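Local coordinates for CELL division control protein 6 (Pyrobaculum aerophilum, PDB 1FNN) that binds ADP and magnesium through an AAA+ ATPase domain and is probably involved in regulating the initiation of DNA replication, at residues Q27-L32 with Y186-S191; N35-P40 with D70-R75; D124-L129 with A157-L162. All blocks are in the same frame, centred on the assembly; numbering follows the deposited sequence.

Contact 1 (Q27-L32 with Y186-S191); sequences QQLDIL and YVIRFS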
loop_
_atom_site.group_PDB
_atom_site.type_symbol
_atom_site.label_atom_id
_atom_site.label_comp_id
_atom_site.label_asym_id
_atom_site.label_seq_id
_atom_site.Cartn_x
_atom_site.Cartn_y
_atom_site.Cartn_z
ATOM N N GLN A 27 9.346 15.859 3.604
ATOM C CA GLN A 27 9.678 17.270 3.695
ATOM C C GLN A 27 8.604 18.063 4.434
ATOM O O GLN A 27 8.980 18.938 5.251
ATOM C CB GLN A 27 9.998 17.911 2.343
ATOM C CG GLN A 27 10.234 19.423 2.503
ATOM C CD GLN A 27 10.287 20.171 1.188
ATOM O OE1 GLN A 27 9.265 20.704 0.731
ATOM N NE2 GLN A 27 11.473 20.207 0.592
ATOM N N GLN A 28 7.330 17.856 4.122
ATOM C CA GLN A 28 6.214 18.511 4.748
ATOM C C GLN A 28 6.181 18.242 6.252
ATOM O O GLN A 28 5.723 19.045 7.075
ATOM C CB GLN A 28 4.853 18.091 4.123
ATOM C CG GLN A 28 4.580 18.814 2.788
ATOM C CD GLN A 28 3.418 18.166 2.023
ATOM O OE1 GLN A 28 2.236 18.319 2.313
ATOM N NE2 GLN A 28 3.720 17.389 0.984
ATOM N N LEU A 29 6.403 16.972 6.599
ATOM C CA LEU A 29 6.469 16.538 7.973
ATOM C C LEU A 29 7.646 17.241 8.646
ATOM O O LEU A 29 7.542 17.644 9.809
ATOM C CB LEU A 29 6.670 15.028 8.078
ATOM C CG LEU A 29 5.436 14.145 8.294
ATOM C CD1 LEU A 29 5.881 12.686 8.464
ATOM C CD2 LEU A 29 4.604 14.570 9.494
ATOM N N ASP A 30 8.781 17.270 7.969
ATOM C CA ASP A 30 9.949 17.954 8.526
ATOM C C ASP A 30 9.658 19.419 8.849
ATOM O O ASP A 30 9.940 20.009 9.911
ATOM C CB ASP A 30 11.113 17.824 7.545
ATOM C CG ASP A 30 12.377 18.357 8.234
ATOM O OD1 ASP A 30 12.988 17.713 9.086
ATOM O OD2 ASP A 30 12.800 19.485 7.935
ATOM N N ILE A 31 8.979 20.069 7.892
ATOM C CA ILE A 31 8.590 21.474 8.035
ATOM C C ILE A 31 7.643 21.597 9.202
ATOM O O ILE A 31 7.796 22.519 10.025
ATOM C CB ILE A 31 7.968 21.992 6.722
ATOM C CG1 ILE A 31 9.092 22.235 5.655
ATOM C CG2 ILE A 31 7.158 23.256 6.961
ATOM C CD1 ILE A 31 8.411 22.337 4.281
ATOM N N LEU A 32 6.645 20.694 9.365
ATOM C CA LEU A 32 5.753 20.869 10.486
ATOM C C LEU A 32 6.456 20.603 11.848
ATOM O O LEU A 32 6.092 21.163 12.882
ATOM C CB LEU A 32 4.504 19.981 10.387
ATOM C CG LEU A 32 3.650 20.297 9.125
ATOM C CD1 LEU A 32 2.444 19.377 8.997
ATOM C CD2 LEU A 32 3.162 21.746 9.144
ATOM N N TYR A 186 -3.195 21.389 8.169
ATOM C CA TYR A 186 -1.887 20.758 8.316
ATOM C C TYR A 186 -2.164 19.339 7.779
ATOM O O TYR A 186 -2.228 18.416 8.576
ATOM C CB TYR A 186 -1.299 20.797 9.720
ATOM C CG TYR A 186 -1.137 22.190 10.293
ATOM C CD1 TYR A 186 -1.915 22.653 11.344
ATOM C CD2 TYR A 186 -0.180 23.051 9.759
ATOM C CE1 TYR A 186 -1.755 23.939 11.861
ATOM C CE2 TYR A 186 0.001 24.335 10.250
ATOM C CZ TYR A 186 -0.794 24.761 11.302
ATOM O OH TYR A 186 -0.590 26.037 11.768
ATOM N N VAL A 187 -2.549 19.199 6.518
ATOM C CA VAL A 187 -2.944 17.901 5.976
ATOM C C VAL A 187 -1.947 17.460 4.936
ATOM O O VAL A 187 -1.636 18.210 4.015
ATOM C CB VAL A 187 -4.351 17.864 5.350
ATOM C CG1 VAL A 187 -4.569 16.574 4.565
ATOM C CG2 VAL A 187 -5.418 18.007 6.429
ATOM N N ILE A 188 -1.375 16.273 5.152
ATOM C CA ILE A 188 -0.386 15.781 4.188
ATOM C C ILE A 188 -1.015 14.556 3.504
ATOM O O ILE A 188 -1.507 13.665 4.219
ATOM C CB ILE A 188 0.906 15.379 4.926
ATOM C CG1 ILE A 188 1.520 16.567 5.700
ATOM C CG2 ILE A 188 1.908 14.836 3.903
ATOM C CD1 ILE A 188 2.756 16.103 6.509
ATOM N N ARG A 189 -1.092 14.585 2.182
ATOM C CA ARG A 189 -1.806 13.582 1.425
ATOM C C ARG A 189 -0.832 12.643 0.737
ATOM O O ARG A 189 0.220 13.037 0.296
ATOM C CB ARG A 189 -2.684 14.229 0.302
ATOM C CG ARG A 189 -3.724 15.156 0.952
ATOM C CD ARG A 189 -4.810 15.667 -0.006
ATOM N NE ARG A 189 -5.775 16.456 0.759
ATOM C CZ ARG A 189 -6.868 15.941 1.310
ATOM N NH1 ARG A 189 -7.144 14.647 1.187
ATOM N NH2 ARG A 189 -7.691 16.733 1.989
ATOM N N PHE A 190 -1.167 11.358 0.786
ATOM C CA PHE A 190 -0.338 10.290 0.238
ATOM C C PHE A 190 -1.209 9.615 -0.848
ATOM O O PHE A 190 -2.199 8.983 -0.465
ATOM C CB PHE A 190 -0.068 9.250 1.343
ATOM C CG PHE A 190 0.786 9.804 2.460
ATOM C CD1 PHE A 190 0.316 10.800 3.322
ATOM C CD2 PHE A 190 2.069 9.292 2.616
ATOM C CE1 PHE A 190 1.155 11.274 4.340
ATOM C CE2 PHE A 190 2.900 9.756 3.623
ATOM C CZ PHE A 190 2.415 10.742 4.456
ATOM N N SER A 191 -0.920 9.913 -2.096
ATOM C CA SER A 191 -1.810 9.395 -3.160
ATOM C C SER A 191 -1.388 7.993 -3.574
ATOM O O SER A 191 -0.322 7.527 -3.175
ATOM C CB SER A 191 -1.699 10.349 -4.352
ATOM O OG SER A 191 -0.462 10.009 -4.963
#

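Contact 2 (N35-P40 with D70-R75); sequences NWLRNP and DKTTAR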
loop_
_atom_site.group_PDB
_atom_site.type_symbol
_atom_site.label_atom_id
_atom_site.label_comp_id
_atom_site.label_asym_id
_atom_site.label_seq_id
_atom_site.Cartn_x
_atom_site.Cartn_y
_atom_site.Cartn_z
ATOM N N ASN A 35 11.481 22.040 13.747
ATOM C CA ASN A 35 11.866 23.086 14.701
ATOM C C ASN A 35 11.472 22.681 16.123
ATOM O O ASN A 35 12.222 22.888 17.071
ATOM C CB ASN A 35 11.230 24.429 14.338
ATOM C CG ASN A 35 11.955 25.091 13.171
ATOM O OD1 ASN A 35 13.103 24.753 12.870
ATOM N ND2 ASN A 35 11.275 26.033 12.521
ATOM N N TRP A 36 10.238 22.212 16.278
ATOM C CA TRP A 36 9.770 21.773 17.591
ATOM C C TRP A 36 10.575 20.594 18.132
ATOM O O TRP A 36 10.946 20.653 19.314
ATOM C CB TRP A 36 8.313 21.446 17.584
ATOM C CG TRP A 36 7.594 21.128 18.862
ATOM C CD1 TRP A 36 6.895 22.013 19.613
ATOM C CD2 TRP A 36 7.483 19.866 19.552
ATOM N NE1 TRP A 36 6.364 21.387 20.712
ATOM C CE2 TRP A 36 6.703 20.078 20.708
ATOM C CE3 TRP A 36 7.975 18.584 19.292
ATOM C CZ2 TRP A 36 6.390 19.069 21.614
ATOM C CZ3 TRP A 36 7.663 17.577 20.197
ATOM C CH2 TRP A 36 6.896 17.810 21.324
ATOM N N LEU A 37 10.959 19.633 17.271
ATOM C CA LEU A 37 11.790 18.533 17.794
ATOM C C LEU A 37 13.160 19.021 18.277
ATOM O O LEU A 37 13.762 18.468 19.230
ATOM C CB LEU A 37 11.921 17.467 16.694
ATOM C CG LEU A 37 10.596 16.685 16.448
ATOM C CD1 LEU A 37 10.765 15.777 15.217
ATOM C CD2 LEU A 37 10.258 15.862 17.686
ATOM N N ARG A 38 13.724 19.987 17.553
ATOM C CA ARG A 38 15.042 20.536 17.969
ATOM C C ARG A 38 14.909 21.342 19.262
ATOM O O ARG A 38 15.843 21.361 20.070
ATOM C CB ARG A 38 15.668 21.358 16.852
ATOM C CG ARG A 38 16.268 20.545 15.702
ATOM C CD ARG A 38 16.956 21.468 14.674
ATOM N NE ARG A 38 15.888 22.142 13.888
ATOM C CZ ARG A 38 15.368 21.565 12.793
ATOM N NH1 ARG A 38 15.785 20.382 12.365
ATOM N NH2 ARG A 38 14.410 22.168 12.091
ATOM N N ASN A 39 13.854 22.112 19.463
ATOM C CA ASN A 39 13.594 22.956 20.604
ATOM C C ASN A 39 12.118 23.001 20.935
ATOM O O ASN A 39 11.365 23.969 20.720
ATOM C CB ASN A 39 14.027 24.419 20.400
ATOM C CG ASN A 39 15.507 24.624 20.173
ATOM O OD1 ASN A 39 16.343 24.246 21.000
ATOM N ND2 ASN A 39 15.848 25.226 19.037
ATOM N N PRO A 40 11.617 21.978 21.626
ATOM C CA PRO A 40 10.211 21.813 21.882
ATOM C C PRO A 40 9.575 22.738 22.893
ATOM O O PRO A 40 10.212 23.198 23.842
ATOM C CB PRO A 40 10.080 20.389 22.457
ATOM C CG PRO A 40 11.456 20.094 22.991
ATOM C CD PRO A 40 12.400 20.772 22.020
ATOM N N ASP A 70 18.061 10.891 17.456
ATOM C CA ASP A 70 19.216 11.201 18.322
ATOM C C ASP A 70 19.415 12.684 18.528
ATOM O O ASP A 70 20.476 13.095 18.988
ATOM C CB ASP A 70 20.454 10.517 17.712
ATOM C CG ASP A 70 20.250 9.007 17.807
ATOM O OD1 ASP A 70 19.941 8.533 18.915
ATOM O OD2 ASP A 70 20.393 8.310 16.786
ATOM N N LYS A 71 18.518 13.517 18.000
ATOM C CA LYS A 71 18.625 14.952 17.959
ATOM C C LYS A 71 17.468 15.642 18.663
ATOM O O LYS A 71 17.198 16.822 18.404
ATOM C CB LYS A 71 18.599 15.457 16.504
ATOM C CG LYS A 71 19.385 14.641 15.519
ATOM C CD LYS A 71 19.859 15.357 14.278
ATOM C CE LYS A 71 18.790 16.157 13.575
ATOM N NZ LYS A 71 17.513 15.416 13.424
ATOM N N THR A 72 16.758 14.937 19.547
ATOM C CA THR A 72 15.639 15.543 20.231
ATOM C C THR A 72 15.499 14.996 21.652
ATOM O O THR A 72 15.790 13.828 21.899
ATOM C CB THR A 72 14.315 15.325 19.444
ATOM O OG1 THR A 72 13.256 16.056 20.062
ATOM C CG2 THR A 72 13.870 13.857 19.363
ATOM N N THR A 73 14.843 15.774 22.512
ATOM C CA THR A 73 14.534 15.278 23.846
ATOM C C THR A 73 13.131 14.721 23.843
ATOM O O THR A 73 12.652 14.269 24.872
ATOM C CB THR A 73 14.612 16.445 24.869
ATOM O OG1 THR A 73 13.737 17.484 24.400
ATOM C CG2 THR A 73 16.037 16.971 24.910
ATOM N N ALA A 74 12.366 14.919 22.742
ATOM C CA ALA A 74 10.988 14.497 22.758
ATOM C C ALA A 74 10.884 12.982 22.828
ATOM O O ALA A 74 11.756 12.333 22.220
ATOM C CB ALA A 74 10.261 14.975 21.482
ATOM N N ARG A 75 9.782 12.493 23.349
ATOM C CA ARG A 75 9.563 11.033 23.378
ATOM C C ARG A 75 8.562 10.631 22.282
ATOM O O ARG A 75 7.499 11.261 22.217
ATOM C CB ARG A 75 8.895 10.651 24.714
ATOM C CG ARG A 75 9.645 11.287 25.895
ATOM C CD ARG A 75 10.878 10.489 26.245
ATOM N NE ARG A 75 11.261 10.841 27.628
ATOM C CZ ARG A 75 11.123 10.128 28.742
ATOM N NH1 ARG A 75 10.585 8.927 28.751
ATOM N NH2 ARG A 75 11.559 10.694 29.861
HETATM O O HOH W 1 15.194 18.627 21.745
#

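Contact 3 (D124-L129 with A157-L162); sequences DLYMFL and AFRIAL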
loop_
_atom_site.group_PDB
_atom_site.type_symbol
_atom_site.label_atom_id
_atom_site.label_comp_id
_atom_site.label_asym_id
_atom_site.label_seq_id
_atom_site.Cartn_x
_atom_site.Cartn_y
_atom_site.Cartn_z
ATOM N N ASP A 124 8.985 17.378 33.119
ATOM C CA ASP A 124 9.409 18.253 32.023
ATOM C C ASP A 124 9.639 17.420 30.742
ATOM O O ASP A 124 10.718 17.451 30.180
ATOM C CB ASP A 124 10.691 18.986 32.419
ATOM C CG ASP A 124 11.085 20.049 31.404
ATOM O OD1 ASP A 124 10.192 20.673 30.818
ATOM O OD2 ASP A 124 12.283 20.293 31.157
ATOM N N LEU A 125 8.577 16.763 30.285
ATOM C CA LEU A 125 8.686 15.836 29.169
ATOM C C LEU A 125 8.023 16.491 27.948
ATOM O O LEU A 125 7.267 17.443 28.104
ATOM C CB LEU A 125 7.912 14.538 29.401
ATOM C CG LEU A 125 8.284 13.702 30.633
ATOM C CD1 LEU A 125 7.223 12.635 30.864
ATOM C CD2 LEU A 125 9.684 13.138 30.507
ATOM N N TYR A 126 8.407 16.011 26.786
ATOM C CA TYR A 126 7.842 16.485 25.511
ATOM C C TYR A 126 7.541 15.198 24.728
ATOM O O TYR A 126 8.398 14.317 24.617
ATOM C CB TYR A 126 8.849 17.387 24.791
ATOM C CG TYR A 126 9.144 18.685 25.520
ATOM C CD1 TYR A 126 10.258 18.790 26.352
ATOM C CD2 TYR A 126 8.314 19.798 25.386
ATOM C CE1 TYR A 126 10.548 19.958 27.034
ATOM C CE2 TYR A 126 8.579 20.976 26.051
ATOM C CZ TYR A 126 9.700 21.043 26.873
ATOM O OH TYR A 126 9.959 22.223 27.532
ATOM N N MET A 127 6.281 15.057 24.359
ATOM C CA MET A 127 5.738 13.898 23.692
ATOM C C MET A 127 5.376 14.201 22.226
ATOM O O MET A 127 4.604 15.117 21.951
ATOM C CB MET A 127 4.465 13.475 24.458
ATOM C CG MET A 127 3.763 12.309 23.823
ATOM S SD MET A 127 2.478 11.496 24.725
ATOM C CE MET A 127 1.306 12.810 25.069
ATOM N N PHE A 128 5.951 13.427 21.322
ATOM C CA PHE A 128 5.484 13.405 19.923
ATOM C C PHE A 128 4.519 12.210 19.842
ATOM O O PHE A 128 4.951 11.057 19.786
ATOM C CB PHE A 128 6.672 13.244 18.998
ATOM C CG PHE A 128 6.462 12.940 17.550
ATOM C CD1 PHE A 128 7.465 12.299 16.848
ATOM C CD2 PHE A 128 5.303 13.277 16.870
ATOM C CE1 PHE A 128 7.320 11.994 15.496
ATOM C CE2 PHE A 128 5.149 12.977 15.525
ATOM C CZ PHE A 128 6.159 12.333 14.837
ATOM N N LEU A 129 3.239 12.503 19.864
ATOM C CA LEU A 129 2.196 11.500 19.905
ATOM C C LEU A 129 1.604 11.238 18.526
ATOM O O LEU A 129 1.288 12.149 17.751
ATOM C CB LEU A 129 1.128 11.974 20.894
ATOM C CG LEU A 129 -0.119 11.102 21.070
ATOM C CD1 LEU A 129 0.230 9.722 21.658
ATOM C CD2 LEU A 129 -1.152 11.823 21.941
ATOM N N ALA A 157 4.134 24.080 29.008
ATOM C CA ALA A 157 4.738 24.421 27.726
ATOM C C ALA A 157 3.886 23.784 26.638
ATOM O O ALA A 157 2.904 23.112 27.003
ATOM C CB ALA A 157 6.166 23.898 27.623
ATOM N N PHE A 158 4.206 23.986 25.355
ATOM C CA PHE A 158 3.397 23.194 24.365
ATOM C C PHE A 158 4.125 21.851 24.347
ATOM O O PHE A 158 5.064 21.673 23.564
ATOM C CB PHE A 158 3.407 23.956 23.050
ATOM C CG PHE A 158 2.427 25.099 23.050
ATOM C CD1 PHE A 158 2.877 26.400 23.115
ATOM C CD2 PHE A 158 1.067 24.849 22.986
ATOM C CE1 PHE A 158 1.986 27.468 23.114
ATOM C CE2 PHE A 158 0.181 25.909 22.987
ATOM C CZ PHE A 158 0.635 27.215 23.052
ATOM N N ARG A 159 3.705 20.949 25.255
ATOM C CA ARG A 159 4.482 19.729 25.424
ATOM C C ARG A 159 4.152 18.613 24.468
ATOM O O ARG A 159 4.681 17.521 24.640
ATOM C CB ARG A 159 4.385 19.277 26.911
ATOM C CG ARG A 159 5.213 20.175 27.843
ATOM C CD ARG A 159 5.117 19.671 29.326
ATOM N NE ARG A 159 5.872 20.580 30.207
ATOM C CZ ARG A 159 7.192 20.640 30.271
ATOM N NH1 ARG A 159 7.964 19.861 29.522
ATOM N NH2 ARG A 159 7.863 21.466 31.070
ATOM N N ILE A 160 3.161 18.782 23.593
ATOM C CA ILE A 160 2.704 17.709 22.738
ATOM C C ILE A 160 2.708 18.123 21.263
ATOM O O ILE A 160 2.237 19.219 20.948
ATOM C CB ILE A 160 1.268 17.286 23.090
ATOM C CG1 ILE A 160 1.166 16.715 24.511
ATOM C CG2 ILE A 160 0.741 16.206 22.144
ATOM C CD1 ILE A 160 -0.277 16.451 24.935
ATOM N N ALA A 161 3.303 17.285 20.423
ATOM C CA ALA A 161 3.195 17.432 18.967
ATOM C C ALA A 161 2.369 16.219 18.516
ATOM O O ALA A 161 2.623 15.096 18.994
ATOM C CB ALA A 161 4.540 17.436 18.311
ATOM N N LEU A 162 1.316 16.455 17.747
ATOM C CA LEU A 162 0.354 15.387 17.497
ATOM C C LEU A 162 0.171 15.121 16.009
ATOM O O LEU A 162 -0.100 16.051 15.208
ATOM C CB LEU A 162 -1.002 15.798 18.095
ATOM C CG LEU A 162 -2.135 14.822 17.735
ATOM C CD1 LEU A 162 -1.935 13.451 18.385
ATOM C CD2 LEU A 162 -3.484 15.429 18.125
#

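Contact 1 (Q27-L32 with Y186-S191)
Ile188 puts its CD1 methyl against Gln28, Leu29 and Leu32, packing helix 23-38 onto the edge strand 187-189 of the five-stranded parallel sheet of an AAA+ ATPase domain. The short segments run almost antiparallel, 165° between their directions, with axes 9.6 Å apart, a distance filled mainly by side chains. The dense part surrounds the Ile188 tip. With CG1 beside the backbone N (chi1 -59°) and CD1 extended beyond it, the methyl sits 3.7 Å from CB of Gln28 and 3.8 Å from CG of Leu29. Leu29 crosses the isoleucine at about a right angle, whereas Leu32 meets it tip to tip, CD1 to CD1 at 4.1 Å. Leu29 and Ile188, both buried, continue this apolar layer inward: Leu29 onto Thr60 and Leu61 of helix 57-68, Ile188 onto Leu49 of strand 46-50.

The outer side is partly exposed and made of fewer contacts. Gln28 and Ile188 run antiparallel past one another, which lays the amide beside the CG2 methyl of Ile188, with Gln28 OE1 3.8 Å from it; NE2 bonds weakly back to Gln24 O in its own helix. Val187 and Arg189 direct their side chains away from the helix, as the alternation of a strand requires. At the other end, Leu32 crosses the Tyr186 ring obliquely, meeting it through few atoms, its CD2 methyl 3.6 Å from ring atom CD2.

Contact 2 (N35-P40 with D70-R75)
Thr72 turns OG1 anti to its backbone N (chi1 -174°), toward Leu37 O, and Leu37 holds CG beside its own N (chi1 -71°); its CD2 comes within 3.8 Å of Thr72 OG1. The hydroxyl donates to Leu37 O over 2.6 Å, with an angle of 124° at the carbonyl oxygen and the donor tilted somewhat from the carbonyl plane. Thr72 OG1 in turn accepts from the amide of Ala74, N to OG1 3.0 Å, which makes an ST turn at Thr72. OG1 therefore has two bonds: as donor it ties the loop to the last turn of the helix, and as acceptor it shapes the loop. A water adds a second link, donating to Leu37 O at 2.9 Å and accepting from Thr73 N at 3.0 Å. Leu37 O thus receives two donors, the hydroxyl and the water.

Beside this polar joint lies a small apolar patch. Ala74 CB touches both CZ3 of Trp36 and CD2 of Leu37, each at 3.9 Å. Pro40, just beyond the helix end, places CB over the centre of the indole, 3.8 Å above its plane, while its CG reaches Thr73 OG1 at 3.7 Å. The indole is fixed at its polar end as well, since NE1 bonds to Phe158 O. On the exposed side, Lys71 NZ turns back to Leu67 O, and Arg38 spans Asn35 OD1 and Tyr68 OH.

The contact therefore fastens the C-terminal end of helix 23-38 to the connection between helix 57-68 and strand 75-80, with Leu37 also resting on Leu64 and Tyr68 of helix 57-68 and Arg75 entering the sheet beside strand 127-132.

Contact 3 (D124-L129 with A157-L162)
Arg159 reaches across to Asp124, Leu125 and Tyr126 with its guanidinium, while the backbones beyond it pair as neighbouring parallel strands. NH1 and NH2 both close on Asp124 OD1, a salt bridge with one shared oxygen; NH1 lies 2.7 Å from OD1, whereas the still shorter modelled NH2 distance is doubtful. The carboxylate and guanidinium planes stand 88° apart, and NH1 meets OD1 on its anti side, 34° out of the carboxylate plane. NH1 also donates to Leu125 O at 2.9 Å, lying above that carbonyl plane. Tyr126 offers a ring face to the same nitrogen, 3.4 Å above the plane and offset toward the rim; with CZ 4.7 Å from the ring centroid, this is an off-centre cation-pi contact.

An arginine chain extended from CG to NE carries the group this far, and NE is held by Leu155 O. Asp124 is set by a Schellman motif at the end of the preceding helix.

Behind this cluster run two inner strands of the parallel sheet of the AAA+ P-loop core, in regular register; the first leads on to the magnesium-site residue Asp132. Met127 N bonds to Arg159 O, Ala161 N to Met127 O at 3.0 Å, and Leu129 N to Ala161 O at 2.8 Å. On one sheet face Met127 CE packs on Ile160 CG1 at 3.9 Å, and Leu129 lies beside Leu162, backed by Phe145, Leu148 and Ile146 of helix 139-148. On the other, Phe128 and Ala161 meet Leu33 of helix 23-38.

The salt bridge with its NH1 bond would probably favour ionised forms of both groups, and the tyrosine face would probably add to the arginine's stabilisation where the strands begin to pair.

In the fold
Helix 23-38 enters first and serves two contacts in turn: its middle, 27-32, belongs to contact 1, and its last turn with the residues just after it, 35-40, to contact 2. Contact 2 closes a short loop, around strand 46-50 and helix 57-68. Contact 3 follows in series, closing 124-129 on 157-162, and only then does 186-191 complete contact 1, whose long loop encloses both others without crossing them. Contacts 2 and 3 touch directly: Arg75 pairs with Tyr126 and Phe128, and Pro40 packs on Tyr126. Contacts 1 and 2 fasten the helix to edge strand 187-189 and to the approach to edge strand 75-80, while contact 3 joins inner strands 127-132 and 160-166.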